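Local coordinates for Cys-Gly metallodipeptidase DUG1 (Saccharomyces cerevisiae, PDB 4G1P), which hydrolyses the Cys-Gly dipeptide as a zinc- or manganese-dependent metallopeptidase and, with DUG2 and DUG3, forms the complex that degrades glutathione, at the glycine and cysteine site and the interface of chains A and B. Coordinates in Å, arbitrary orientation; residue numbers count along the deposited sequence, not the author numbering. Chains: chain A/B, Cys-Gly metallodipeptidase DUG1.

Contact 1: the glycine and cysteine site. Residues chain A 137, 171-172, 218, 348, 385, 422, 450; chain B 233, 335. With GLY (glycine), chain C; CYS (cysteine), chain D; ZN (zinc ion), chain E.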
ATOM      1  N   ASP A 137      24.764  -0.443  -0.513  1.00 17.09           N
ATOM      2  CA  ASP A 137      24.209   0.437   0.500  1.00 16.89           C
ATOM      3  C   ASP A 137      23.764  -0.416   1.676  1.00 17.42           C
ATOM      4  O   ASP A 137      22.586  -0.777   1.755  1.00 15.97           O
ATOM      5  CB  ASP A 137      23.019   1.201  -0.103  1.00 15.66           C
ATOM      6  CG  ASP A 137      22.348   2.152   0.881  1.00 17.01           C
ATOM      7  OD1 ASP A 137      22.906   2.415   1.961  1.00 18.47           O
ATOM      8  OD2 ASP A 137      21.248   2.658   0.561  1.00 17.27           O
ATOM      9  N   GLU A 171      20.509   3.030  10.028  1.00 21.25           N
ATOM     10  CA  GLU A 171      20.671   4.110   9.051  1.00 23.62           C
ATOM     11  C   GLU A 171      19.463   4.237   8.131  1.00 21.63           C
ATOM     12  O   GLU A 171      19.063   5.341   7.782  1.00 23.22           O
ATOM     13  CB  GLU A 171      21.949   3.944   8.234  1.00 19.80           C
ATOM     14  CG  GLU A 171      22.489   5.232   7.628  1.00 24.27           C
ATOM     15  CD  GLU A 171      22.024   5.483   6.190  1.00 29.14           C
ATOM     16  OE1 GLU A 171      21.193   4.702   5.666  1.00 25.33           O
ATOM     17  OE2 GLU A 171      22.498   6.476   5.582  1.00 28.24           O
ATOM     18  N   GLU A 172      18.875   3.106   7.762  1.00 18.01           N
ATOM     19  CA  GLU A 172      17.721   3.120   6.870  1.00 23.34           C
ATOM     20  C   GLU A 172      16.428   3.415   7.638  1.00 20.57           C
ATOM     21  O   GLU A 172      15.339   3.384   7.069  1.00 20.65           O
ATOM     22  CB  GLU A 172      17.605   1.790   6.104  1.00 21.61           C
ATOM     23  CG  GLU A 172      18.856   1.374   5.335  1.00 16.87           C
ATOM     24  CD  GLU A 172      19.069   2.192   4.063  1.00 19.95           C
ATOM     25  OE1 GLU A 172      18.246   3.085   3.773  1.00 20.53           O
ATOM     26  OE2 GLU A 172      20.064   1.944   3.350  1.00 17.97           O
ATOM     27  N   CYS A 218      17.588  15.600   4.944  1.00 25.76           N
ATOM     28  CA  CYS A 218      16.317  14.981   4.623  1.00 28.87           C
ATOM     29  C   CYS A 218      15.312  15.119   5.772  1.00 26.46           C
ATOM     30  O   CYS A 218      15.586  14.743   6.913  1.00 26.55           O
ATOM     31  CB  CYS A 218      16.511  13.506   4.229  1.00 24.51           C
ATOM     32  SG  CYS A 218      15.000  12.715   3.591  1.00 25.19           S
ATOM     33  N   ARG A 348      14.391  17.164   0.609  1.00 22.82           N
ATOM     34  CA  ARG A 348      15.845  17.188   0.665  1.00 22.90           C
ATOM     35  C   ARG A 348      16.302  18.599   0.984  1.00 22.69           C
ATOM     36  O   ARG A 348      16.036  19.530   0.233  1.00 23.95           O
ATOM     37  CB  ARG A 348      16.440  16.712  -0.658  1.00 24.79           C
ATOM     38  CG  ARG A 348      16.138  15.243  -0.979  1.00 21.15           C
ATOM     39  CD  ARG A 348      16.876  14.280  -0.064  1.00 18.42           C
ATOM     40  NE  ARG A 348      16.385  12.920  -0.233  1.00 22.08           N
ATOM     41  CZ  ARG A 348      16.911  11.835   0.338  1.00 25.70           C
ATOM     42  NH1 ARG A 348      17.998  11.918   1.106  1.00 19.25           N
ATOM     43  NH2 ARG A 348      16.353  10.648   0.113  1.00 23.55           N
ATOM     44  N   HIS A 385      11.344  11.685  10.584  1.00 29.01           N
ATOM     45  CA  HIS A 385      12.745  11.851  10.939  1.00 30.63           C
ATOM     46  C   HIS A 385      13.389  13.011  10.187  1.00 35.09           C
ATOM     47  O   HIS A 385      12.923  13.405   9.110  1.00 30.73           O
ATOM     48  CB  HIS A 385      13.543  10.549  10.754  1.00 30.66           C
ATOM     49  CG  HIS A 385      13.764  10.149   9.328  1.00 31.66           C
ATOM     50  ND1 HIS A 385      13.347   8.933   8.828  1.00 34.09           N
ATOM     51  CD2 HIS A 385      14.395  10.779   8.305  1.00 35.40           C
ATOM     52  CE1 HIS A 385      13.692   8.841   7.553  1.00 34.34           C
ATOM     53  NE2 HIS A 385      14.325   9.950   7.209  1.00 30.75           N
ATOM     54  N   SER A 422      21.716  11.505   1.385  1.00 23.92           N
ATOM     55  CA  SER A 422      21.953  11.997   2.730  1.00 21.36           C
ATOM     56  C   SER A 422      22.655  10.982   3.605  1.00 27.96           C
ATOM     57  O   SER A 422      22.414   9.784   3.509  1.00 29.21           O
ATOM     58  CB  SER A 422      20.631  12.347   3.379  1.00 19.46           C
ATOM     59  OG  SER A 422      19.925  13.222   2.542  1.00 23.95           O
ATOM     60  N   HIS A 450      18.155   1.296  -2.862  1.00 23.95           N
ATOM     61  CA  HIS A 450      16.748   1.516  -2.518  1.00 19.42           C
ATOM     62  C   HIS A 450      15.824   1.060  -3.638  1.00 21.70           C
ATOM     63  O   HIS A 450      14.650   1.440  -3.682  1.00 25.94           O
ATOM     64  CB  HIS A 450      16.478   2.985  -2.177  1.00 16.58           C
ATOM     65  CG  HIS A 450      17.190   3.462  -0.955  1.00 19.49           C
ATOM     66  ND1 HIS A 450      16.782   4.568  -0.239  1.00 21.64           N
ATOM     67  CD2 HIS A 450      18.286   2.986  -0.319  1.00 21.00           C
ATOM     68  CE1 HIS A 450      17.592   4.749   0.787  1.00 21.78           C
ATOM     69  NE2 HIS A 450      18.518   3.806   0.759  1.00 21.78           N
TER
ATOM     70  N   HIS B 233      16.056   5.979  -5.909  1.00 21.13           N
ATOM     71  CA  HIS B 233      16.424   6.554  -4.626  1.00 21.96           C
ATOM     72  C   HIS B 233      15.977   8.011  -4.662  1.00 20.09           C
ATOM     73  O   HIS B 233      16.360   8.759  -5.557  1.00 20.15           O
ATOM     74  CB  HIS B 233      17.939   6.452  -4.433  1.00 19.13           C
ATOM     75  CG  HIS B 233      18.412   6.912  -3.094  1.00 19.68           C
ATOM     76  ND1 HIS B 233      18.329   8.226  -2.689  1.00 22.14           N
ATOM     77  CD2 HIS B 233      18.978   6.236  -2.067  1.00 20.09           C
ATOM     78  CE1 HIS B 233      18.819   8.340  -1.467  1.00 22.51           C
ATOM     79  NE2 HIS B 233      19.218   7.146  -1.066  1.00 22.44           N
ATOM     80  N   THR B 335      12.431   6.316   1.445  1.00 24.03           N
ATOM     81  CA  THR B 335      12.869   7.379   0.559  1.00 20.43           C
ATOM     82  C   THR B 335      13.014   6.820  -0.827  1.00 21.01           C
ATOM     83  O   THR B 335      14.122   6.484  -1.266  1.00 21.40           O
ATOM     84  CB  THR B 335      14.210   7.950   0.985  1.00 17.34           C
ATOM     85  OG1 THR B 335      15.057   6.886   1.418  1.00 21.34           O
ATOM     86  CG2 THR B 335      14.042   8.928   2.119  1.00 19.99           C
TER
HETATM   87  N   GLY C 503      20.567   5.950   1.253  1.00 20.01           N
HETATM   88  CA  GLY C 503      20.568   5.723   2.685  1.00 20.23           C
HETATM   89  C   GLY C 503      19.732   6.834   3.261  1.00 30.28           C
HETATM   90  O   GLY C 503      20.248   7.777   3.852  1.00 32.61           O
HETATM   91  N   CYS D 504      18.425   6.718   3.056  1.00 36.02           N
HETATM   92  CA  CYS D 504      17.502   7.815   3.267  1.00 32.93           C
HETATM   93  C   CYS D 504      17.757   8.890   2.207  1.00 23.46           C
HETATM   94  O   CYS D 504      18.879   9.373   2.052  1.00 23.01           O
HETATM   95  CB  CYS D 504      17.629   8.366   4.689  1.00 31.10           C
HETATM   96  SG  CYS D 504      16.503   9.674   5.068  1.00 49.16           S
HETATM   97 ZN    ZN E 501      20.101   3.512   1.991  1.00 21.94          ZN
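The active site of this M20 metallopeptidase holds glycine and cysteine modelled in the order Gly-Cys, GLY C linked to CYS N, the reverse of the substrate Cys-Gly, with zinc at the glycine end. A:Asp137 OD2, A:Glu172 OE2 and A:His450 NE2 bind the metal, the last at 2.0 Å, and the amino group, GLY N, adds a longer bond of 2.6 Å. Carboxylates suit a dication, and A:Asp137 is the one expected to bridge the family's two metals. Over one face of the A:His450 ring lies B:His233, its CD2 above the ring centre, the two rings tilted but not perpendicular. B:His233 presents NE2 to GLY N, 2.9 Å away in its ring plane, a distance fitting a hydrogen bond. A:Glu171, the proton acceptor, lies alongside glycine, OE2 3.1 Å from GLY O; these two acceptors could bond only if the glutamate carried a proton, which is not seen. At the other end the guanidinium of A:Arg348 lies edge-on to the cysteine carboxyl group, NH1 donating almost straight (168°) to CYS O at 2.9 Å and also, at 2.7 Å, to A:Ser422 OG. A:Cys218 SG rests on one face of that guanidinium and reaches CYS SG at 3.7 Å, while A:His385 NE2 points at the same sulfur. Metal and arginine hold a ligand of dipeptide length, consistent with an enzyme inactive on tripeptides, and chain B completes the pocket.

Contact 2: the interface of chains A and B. Residues chain A 220, 325, 344, 384-385; chain B 331-334.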
ATOM      1  N   TYR A 220      11.552  13.893   6.701  1.00 20.28           N
ATOM      2  CA  TYR A 220      10.533  12.966   6.242  1.00 21.86           C
ATOM      3  C   TYR A 220       9.236  13.197   7.004  1.00 24.25           C
ATOM      4  O   TYR A 220       9.208  13.133   8.241  1.00 24.68           O
ATOM      5  CB  TYR A 220      11.009  11.526   6.395  1.00 22.61           C
ATOM      6  CG  TYR A 220      10.328  10.554   5.463  1.00 21.02           C
ATOM      7  CD1 TYR A 220       9.021  10.152   5.685  1.00 23.05           C
ATOM      8  CD2 TYR A 220      10.990  10.038   4.364  1.00 18.54           C
ATOM      9  CE1 TYR A 220       8.391   9.262   4.832  1.00 22.40           C
ATOM     10  CE2 TYR A 220      10.372   9.149   3.511  1.00 20.73           C
ATOM     11  CZ  TYR A 220       9.066   8.764   3.751  1.00 19.84           C
ATOM     12  OH  TYR A 220       8.439   7.868   2.918  1.00 17.85           O
ATOM     13  N   GLU A 325      -0.125   5.259   3.272  1.00 16.03           N
ATOM     14  CA  GLU A 325      -0.355   4.180   4.220  1.00 18.24           C
ATOM     15  C   GLU A 325      -1.807   4.193   4.735  1.00 20.44           C
ATOM     16  O   GLU A 325      -2.339   5.249   5.087  1.00 20.05           O
ATOM     17  CB  GLU A 325       0.620   4.320   5.392  1.00 18.30           C
ATOM     18  CG  GLU A 325       0.397   3.350   6.545  1.00 20.31           C
ATOM     19  CD  GLU A 325       1.187   3.745   7.787  1.00 26.41           C
ATOM     20  OE1 GLU A 325       2.179   4.490   7.641  1.00 27.31           O
ATOM     21  OE2 GLU A 325       0.817   3.326   8.908  1.00 29.21           O
ATOM     22  N   LYS A 344       2.873  10.008   2.656  1.00 18.37           N
ATOM     23  CA  LYS A 344       4.315  10.038   2.889  1.00 20.12           C
ATOM     24  C   LYS A 344       5.038  10.955   1.896  1.00 18.21           C
ATOM     25  O   LYS A 344       4.886  10.825   0.679  1.00 18.85           O
ATOM     26  CB  LYS A 344       4.887   8.619   2.821  1.00 19.63           C
ATOM     27  CG  LYS A 344       4.176   7.612   3.732  1.00 19.33           C
ATOM     28  CD  LYS A 344       4.372   7.966   5.193  1.00 18.61           C
ATOM     29  CE  LYS A 344       3.635   7.025   6.117  1.00 16.63           C
ATOM     30  NZ  LYS A 344       4.059   5.632   5.936  1.00 17.29           N
ATOM     31  N   ILE A 384       8.619  12.540  10.653  1.00 21.91           N
ATOM     32  CA  ILE A 384       9.005  11.191  11.042  1.00 28.94           C
ATOM     33  C   ILE A 384      10.480  11.130  11.429  1.00 33.01           C
ATOM     34  O   ILE A 384      10.827  10.578  12.469  1.00 41.51           O
ATOM     35  CB  ILE A 384       8.726  10.161   9.950  1.00 24.25           C
ATOM     36  CG1 ILE A 384       7.227  10.128   9.633  1.00 23.65           C
ATOM     37  CG2 ILE A 384       9.264   8.808  10.396  1.00 21.91           C
ATOM     38  CD1 ILE A 384       6.843   9.272   8.438  1.00 22.67           C
ATOM     39  N   HIS A 385      11.344  11.685  10.584  1.00 29.01           N
ATOM     40  CA  HIS A 385      12.745  11.851  10.939  1.00 30.63           C
ATOM     41  C   HIS A 385      13.389  13.011  10.187  1.00 35.09           C
ATOM     42  O   HIS A 385      12.923  13.405   9.110  1.00 30.73           O
ATOM     43  CB  HIS A 385      13.543  10.549  10.754  1.00 30.66           C
ATOM     44  CG  HIS A 385      13.764  10.149   9.328  1.00 31.66           C
ATOM     45  ND1 HIS A 385      13.347   8.933   8.828  1.00 34.09           N
ATOM     46  CD2 HIS A 385      14.395  10.779   8.305  1.00 35.40           C
ATOM     47  CE1 HIS A 385      13.692   8.841   7.553  1.00 34.34           C
ATOM     48  NE2 HIS A 385      14.325   9.950   7.209  1.00 30.75           N
TER
ATOM     49  N   GLN B 331       4.317   1.060   7.230  1.00 24.26           N
ATOM     50  CA  GLN B 331       4.466   2.138   8.199  1.00 27.29           C
ATOM     51  C   GLN B 331       5.868   2.723   8.162  1.00 23.89           C
ATOM     52  O   GLN B 331       6.799   2.098   7.646  1.00 21.20           O
ATOM     53  CB  GLN B 331       4.063   1.710   9.610  1.00 26.52           C
ATOM     54  CG  GLN B 331       5.143   1.031  10.408  1.00 34.47           C
ATOM     55  CD  GLN B 331       4.697   0.762  11.832  1.00 44.06           C
ATOM     56  OE1 GLN B 331       3.520   0.935  12.169  1.00 47.53           O
ATOM     57  NE2 GLN B 331       5.630   0.341  12.675  1.00 45.57           N
ATOM     58  N   GLY B 332       5.990   3.942   8.684  1.00 22.47           N
ATOM     59  CA  GLY B 332       7.257   4.633   8.742  1.00 19.42           C
ATOM     60  C   GLY B 332       7.657   5.304   7.442  1.00 23.46           C
ATOM     61  O   GLY B 332       6.815   5.789   6.673  1.00 23.91           O
ATOM     62  N   ALA B 333       8.959   5.317   7.188  1.00 23.28           N
ATOM     63  CA  ALA B 333       9.512   6.105   6.107  1.00 20.59           C
ATOM     64  C   ALA B 333      10.243   5.261   5.055  1.00 20.07           C
ATOM     65  O   ALA B 333      10.981   4.352   5.383  1.00 19.83           O
ATOM     66  CB  ALA B 333      10.433   7.153   6.690  1.00 20.26           C
ATOM     67  N   LYS B 334      10.023   5.565   3.784  1.00 19.36           N
ATOM     68  CA  LYS B 334      10.839   5.001   2.722  1.00 20.60           C
ATOM     69  C   LYS B 334      11.146   6.088   1.677  1.00 22.39           C
ATOM     70  O   LYS B 334      10.245   6.717   1.111  1.00 21.20           O
ATOM     71  CB  LYS B 334      10.147   3.797   2.083  1.00 21.40           C
ATOM     72  CG  LYS B 334      11.043   2.913   1.194  1.00 20.22           C
ATOM     73  CD  LYS B 334      10.211   1.843   0.507  1.00 22.06           C
ATOM     74  CE  LYS B 334      11.025   0.668  -0.053  1.00 29.23           C
ATOM     75  NZ  LYS B 334      10.225  -0.627  -0.044  1.00 27.37           N
TER
HETATM   76  O   HOH W   1       3.557   5.778   9.846  1.00 21.19           O
HETATM   77  O   HOH W   2       1.596   3.377  11.347  1.00 32.75           O
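Loop residues 331-334 of chain B pack on strands of chain A in this part of the homodimer interface. B:Ala333 sets its methyl, CB, squarely over the A:Tyr220 ring, 3.3 Å from the ring centroid, a CH-pi contact that a small side chain permits because the loop backbone can come so near. CB also meets the A:His385 imidazole, at CE1. At the rim of the same ring the phenol holds the backbone of B:Lys334 twice: A:Tyr220 OH donates to B:Lys334 O at 2.8 Å, from above the carbonyl plane, and accepts from B:Lys334 N at 2.9 Å. A phenylalanine here removes the hydroxyl and both its bonds to B:Lys334, which would probably loosen the chain B loop. Beside it, A:Lys344 reaches B:Gly332 O with NZ at 2.9 Å, in the carbonyl plane and on a lone pair; its long chain, bent at chi2 and again at chi4 (59°), curls the ammonium to the loop. Further out, A:Glu325 lies alongside B:Gln331, both pointing the same way. Water 1 joins A:Glu325 OE1 to B:Gly332 N, and water 2 joins OE2 to B:Gln331 OE1. A salt bridge steadies the ammonium, A:Lys344 NZ meeting A:Glu325 OE1 at 2.8 Å on its anti lone pair, away from OE2.

Contact 3: the interface of chains A and B. Residues chain A 216, 300-303, 309, 312-313, 318; chain B 238-242.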
ATOM      1  N   ARG A 216      22.913  16.611   0.925  1.00 25.16           N
ATOM      2  CA  ARG A 216      21.644  17.218   1.276  1.00 20.85           C
ATOM      3  C   ARG A 216      21.130  16.550   2.530  1.00 22.27           C
ATOM      4  O   ARG A 216      21.395  15.376   2.759  1.00 21.30           O
ATOM      5  CB  ARG A 216      20.620  16.962   0.201  1.00 22.04           C
ATOM      6  CG  ARG A 216      20.737  17.755  -1.043  1.00 20.67           C
ATOM      7  CD  ARG A 216      20.050  16.932  -2.074  1.00 22.39           C
ATOM      8  NE  ARG A 216      19.153  17.663  -2.936  1.00 26.73           N
ATOM      9  CZ  ARG A 216      18.407  17.083  -3.866  1.00 23.18           C
ATOM     10  NH1 ARG A 216      18.452  15.771  -4.020  1.00 20.07           N
ATOM     11  NH2 ARG A 216      17.623  17.815  -4.643  1.00 24.62           N
ATOM     12  N   THR A 300      13.023  10.928 -18.716  1.00 18.11           N
ATOM     13  CA  THR A 300      12.091  11.700 -17.909  1.00 20.38           C
ATOM     14  C   THR A 300      12.756  12.714 -16.991  1.00 22.74           C
ATOM     15  O   THR A 300      12.226  13.054 -15.933  1.00 23.69           O
ATOM     16  CB  THR A 300      11.163  10.783 -17.087  1.00 24.38           C
ATOM     17  OG1 THR A 300      11.950   9.853 -16.330  1.00 22.42           O
ATOM     18  CG2 THR A 300      10.231  10.019 -18.014  1.00 21.50           C
ATOM     19  N   SER A 301      13.914  13.207 -17.403  1.00 23.31           N
ATOM     20  CA  SER A 301      14.600  14.235 -16.646  1.00 23.54           C
ATOM     21  C   SER A 301      13.765  15.492 -16.595  1.00 23.53           C
ATOM     22  O   SER A 301      12.930  15.712 -17.449  1.00 28.14           O
ATOM     23  CB  SER A 301      15.922  14.577 -17.313  1.00 26.78           C
ATOM     24  OG  SER A 301      16.471  15.738 -16.714  1.00 32.73           O
ATOM     25  N   LEU A 302      14.015  16.331 -15.606  1.00 23.28           N
ATOM     26  CA  LEU A 302      13.356  17.621 -15.523  1.00 24.33           C
ATOM     27  C   LEU A 302      14.212  18.754 -16.092  1.00 26.27           C
ATOM     28  O   LEU A 302      13.768  19.889 -16.136  1.00 27.02           O
ATOM     29  CB  LEU A 302      13.020  17.932 -14.063  1.00 26.64           C
ATOM     30  CG  LEU A 302      12.091  16.972 -13.312  1.00 24.39           C
ATOM     31  CD1 LEU A 302      12.034  17.353 -11.834  1.00 23.44           C
ATOM     32  CD2 LEU A 302      10.687  16.968 -13.925  1.00 21.27           C
ATOM     33  N   TYR A 303      15.446  18.441 -16.493  1.00 33.19           N
ATOM     34  CA  TYR A 303      16.418  19.429 -16.978  1.00 31.65           C
ATOM     35  C   TYR A 303      17.381  18.807 -17.976  1.00 34.86           C
ATOM     36  O   TYR A 303      17.775  17.660 -17.822  1.00 35.28           O
ATOM     37  CB  TYR A 303      17.268  19.974 -15.836  1.00 27.77           C
ATOM     38  CG  TYR A 303      16.491  20.644 -14.750  1.00 28.37           C
ATOM     39  CD1 TYR A 303      15.983  21.921 -14.918  1.00 31.57           C
ATOM     40  CD2 TYR A 303      16.277  20.008 -13.542  1.00 30.34           C
ATOM     41  CE1 TYR A 303      15.267  22.545 -13.905  1.00 31.47           C
ATOM     42  CE2 TYR A 303      15.562  20.616 -12.530  1.00 31.91           C
ATOM     43  CZ  TYR A 303      15.057  21.880 -12.719  1.00 30.93           C
ATOM     44  OH  TYR A 303      14.351  22.470 -11.707  1.00 32.88           O
ATOM     45  N   ILE A 309      20.983  19.943 -14.014  1.00 26.76           N
ATOM     46  CA  ILE A 309      20.860  18.623 -13.425  1.00 24.43           C
ATOM     47  C   ILE A 309      21.693  18.566 -12.153  1.00 28.52           C
ATOM     48  O   ILE A 309      21.225  18.111 -11.109  1.00 26.19           O
ATOM     49  CB  ILE A 309      21.347  17.533 -14.372  1.00 26.26           C
ATOM     50  CG1 ILE A 309      20.528  17.537 -15.661  1.00 28.55           C
ATOM     51  CG2 ILE A 309      21.242  16.187 -13.702  1.00 25.16           C
ATOM     52  CD1 ILE A 309      21.164  16.757 -16.798  1.00 27.87           C
ATOM     53  N   HIS A 312      20.303  20.950  -9.298  1.00 24.43           N
ATOM     54  CA  HIS A 312      19.049  20.480  -8.748  1.00 25.44           C
ATOM     55  C   HIS A 312      19.166  19.141  -8.010  1.00 28.67           C
ATOM     56  O   HIS A 312      18.313  18.829  -7.180  1.00 26.29           O
ATOM     57  CB  HIS A 312      17.939  20.492  -9.803  1.00 29.62           C
ATOM     58  CG  HIS A 312      17.362  21.856 -10.025  1.00 31.44           C
ATOM     59  ND1 HIS A 312      17.666  22.627 -11.126  1.00 33.54           N
ATOM     60  CD2 HIS A 312      16.546  22.609  -9.252  1.00 28.22           C
ATOM     61  CE1 HIS A 312      17.043  23.787 -11.032  1.00 30.84           C
ATOM     62  NE2 HIS A 312      16.359  23.802  -9.903  1.00 26.80           N
ATOM     63  N   ARG A 313      20.220  18.368  -8.286  1.00 26.51           N
ATOM     64  CA  ARG A 313      20.556  17.231  -7.423  1.00 24.69           C
ATOM     65  C   ARG A 313      21.284  17.660  -6.160  1.00 22.77           C
ATOM     66  O   ARG A 313      21.145  17.020  -5.131  1.00 21.80           O
ATOM     67  CB  ARG A 313      21.476  16.234  -8.113  1.00 26.15           C
ATOM     68  CG  ARG A 313      20.966  15.662  -9.387  1.00 32.95           C
ATOM     69  CD  ARG A 313      22.096  14.938 -10.088  1.00 32.90           C
ATOM     70  NE  ARG A 313      22.419  13.691  -9.412  1.00 30.99           N
ATOM     71  CZ  ARG A 313      22.472  12.520 -10.026  1.00 30.93           C
ATOM     72  NH1 ARG A 313      22.243  12.459 -11.326  1.00 34.19           N
ATOM     73  NH2 ARG A 313      22.767  11.419  -9.348  1.00 36.24           N
ATOM     74  N   SER A 318      14.453  19.535  -2.793  1.00 26.21           N
ATOM     75  CA  SER A 318      13.480  18.781  -3.581  1.00 22.82           C
ATOM     76  C   SER A 318      12.403  18.197  -2.680  1.00 22.50           C
ATOM     77  O   SER A 318      12.605  18.042  -1.475  1.00 22.97           O
ATOM     78  CB  SER A 318      14.162  17.676  -4.384  1.00 24.00           C
ATOM     79  OG  SER A 318      14.858  16.794  -3.527  1.00 21.89           O
TER
ATOM     80  N   GLY B 238      16.109  13.040  -6.657  1.00 21.14           N
ATOM     81  CA  GLY B 238      15.140  14.047  -6.264  1.00 21.60           C
ATOM     82  C   GLY B 238      15.369  15.411  -6.891  1.00 23.36           C
ATOM     83  O   GLY B 238      16.461  15.950  -6.822  1.00 23.61           O
ATOM     84  N   GLY B 239      14.330  15.970  -7.497  1.00 21.16           N
ATOM     85  CA  GLY B 239      14.411  17.286  -8.093  1.00 19.56           C
ATOM     86  C   GLY B 239      14.905  17.245  -9.529  1.00 24.03           C
ATOM     87  O   GLY B 239      15.054  18.278 -10.185  1.00 25.53           O
ATOM     88  N   VAL B 240      15.144  16.050 -10.041  1.00 22.36           N
ATOM     89  CA  VAL B 240      15.818  15.940 -11.326  1.00 22.08           C
ATOM     90  C   VAL B 240      15.110  15.024 -12.322  1.00 22.36           C
ATOM     91  O   VAL B 240      15.236  15.203 -13.521  1.00 25.89           O
ATOM     92  CB  VAL B 240      17.295  15.525 -11.102  1.00 24.37           C
ATOM     93  CG1 VAL B 240      17.603  14.178 -11.733  1.00 25.30           C
ATOM     94  CG2 VAL B 240      18.235  16.621 -11.586  1.00 23.49           C
ATOM     95  N   VAL B 241      14.362  14.046 -11.815  1.00 25.59           N
ATOM     96  CA  VAL B 241      13.502  13.197 -12.643  1.00 24.81           C
ATOM     97  C   VAL B 241      12.054  13.447 -12.270  1.00 22.62           C
ATOM     98  O   VAL B 241      11.751  13.807 -11.137  1.00 26.05           O
ATOM     99  CB  VAL B 241      13.802  11.707 -12.434  1.00 26.34           C
ATOM    100  CG1 VAL B 241      15.304  11.446 -12.579  1.00 27.24           C
ATOM    101  CG2 VAL B 241      13.344  11.270 -11.064  1.00 24.42           C
ATOM    102  N   ALA B 242      11.150  13.277 -13.220  1.00 22.68           N
ATOM    103  CA  ALA B 242       9.745  13.514 -12.932  1.00 18.78           C
ATOM    104  C   ALA B 242       9.176  12.330 -12.138  1.00 25.79           C
ATOM    105  O   ALA B 242       9.554  11.173 -12.373  1.00 22.62           O
ATOM    106  CB  ALA B 242       8.985  13.723 -14.202  1.00 17.44           C
TER
HETATM  107  O   HOH W   3      14.071  20.507  -9.127  1.00 29.06           O
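Backbone pairing leads in this patch of the homodimer interface, where loop 238-242 of chain B lies against segment 300-303 of chain A. A:Ser301 and B:Val241 form an antiparallel beta bridge. B:Ala242 N donates to A:Thr300 O at 2.9 Å, nearly along the C=O axis, and A:Leu302 N donates to B:Val240 O at 2.7 Å from above the carbonyl plane. A:Ser301 is the second-shell support: with OG anti to its own backbone N (chi1 170°), its hydroxyl swings to the A:Tyr303 backbone, accepting from A:Tyr303 N and donating to A:Tyr303 O at 2.6 Å, a small group well suited to tying down a turn.

Among side-chain polar contacts, A:Arg216 stretches its guanidinium to B:Gly238 O, NH2 lying 3.1 Å away with the oxygen close to the guanidinium plane; the backbone of A:Arg313 covers one guanidinium face. A:Tyr303 OH, set over the A:His312 ring, reaches water 3, which touches B:Gly239 O at 2.7 Å.

Apolar packing fills the rest. B:Val240 projects CG2 towards helix 306-314, against A:Arg313 CG at 3.6 Å and, crossing at about a right angle, A:Ile309 CG2. The branched A:Leu302 lies along the loop, CD2 on B:Ala242 CB at 3.7 Å, while A:Ser318 CB abuts B:Gly239, whose missing side chain lets the strand start come close. Together these contacts dock the loop of one subunit on the other and help hold the dimer.

Contact 1 and contact 2 lie about 11 Å apart, centre to centre of their C-alpha atoms, and share A:His385; strands 217-226 and 340-349 also serve both. On chain B, the loop that packs in contact 2 runs straight on to B:Thr335 in contact 1. Contact 3 stands about 16 Å from contact 1 and 21 Å from contact 2, yet its chain B loop follows closely after B:His233, and strand 318-325 of chain A spans contacts 2 and 3. The dimer interface thus anchors, on either side, the two chain B segments that complete the chain A active site, so dimerisation and catalysis are likely to be coupled.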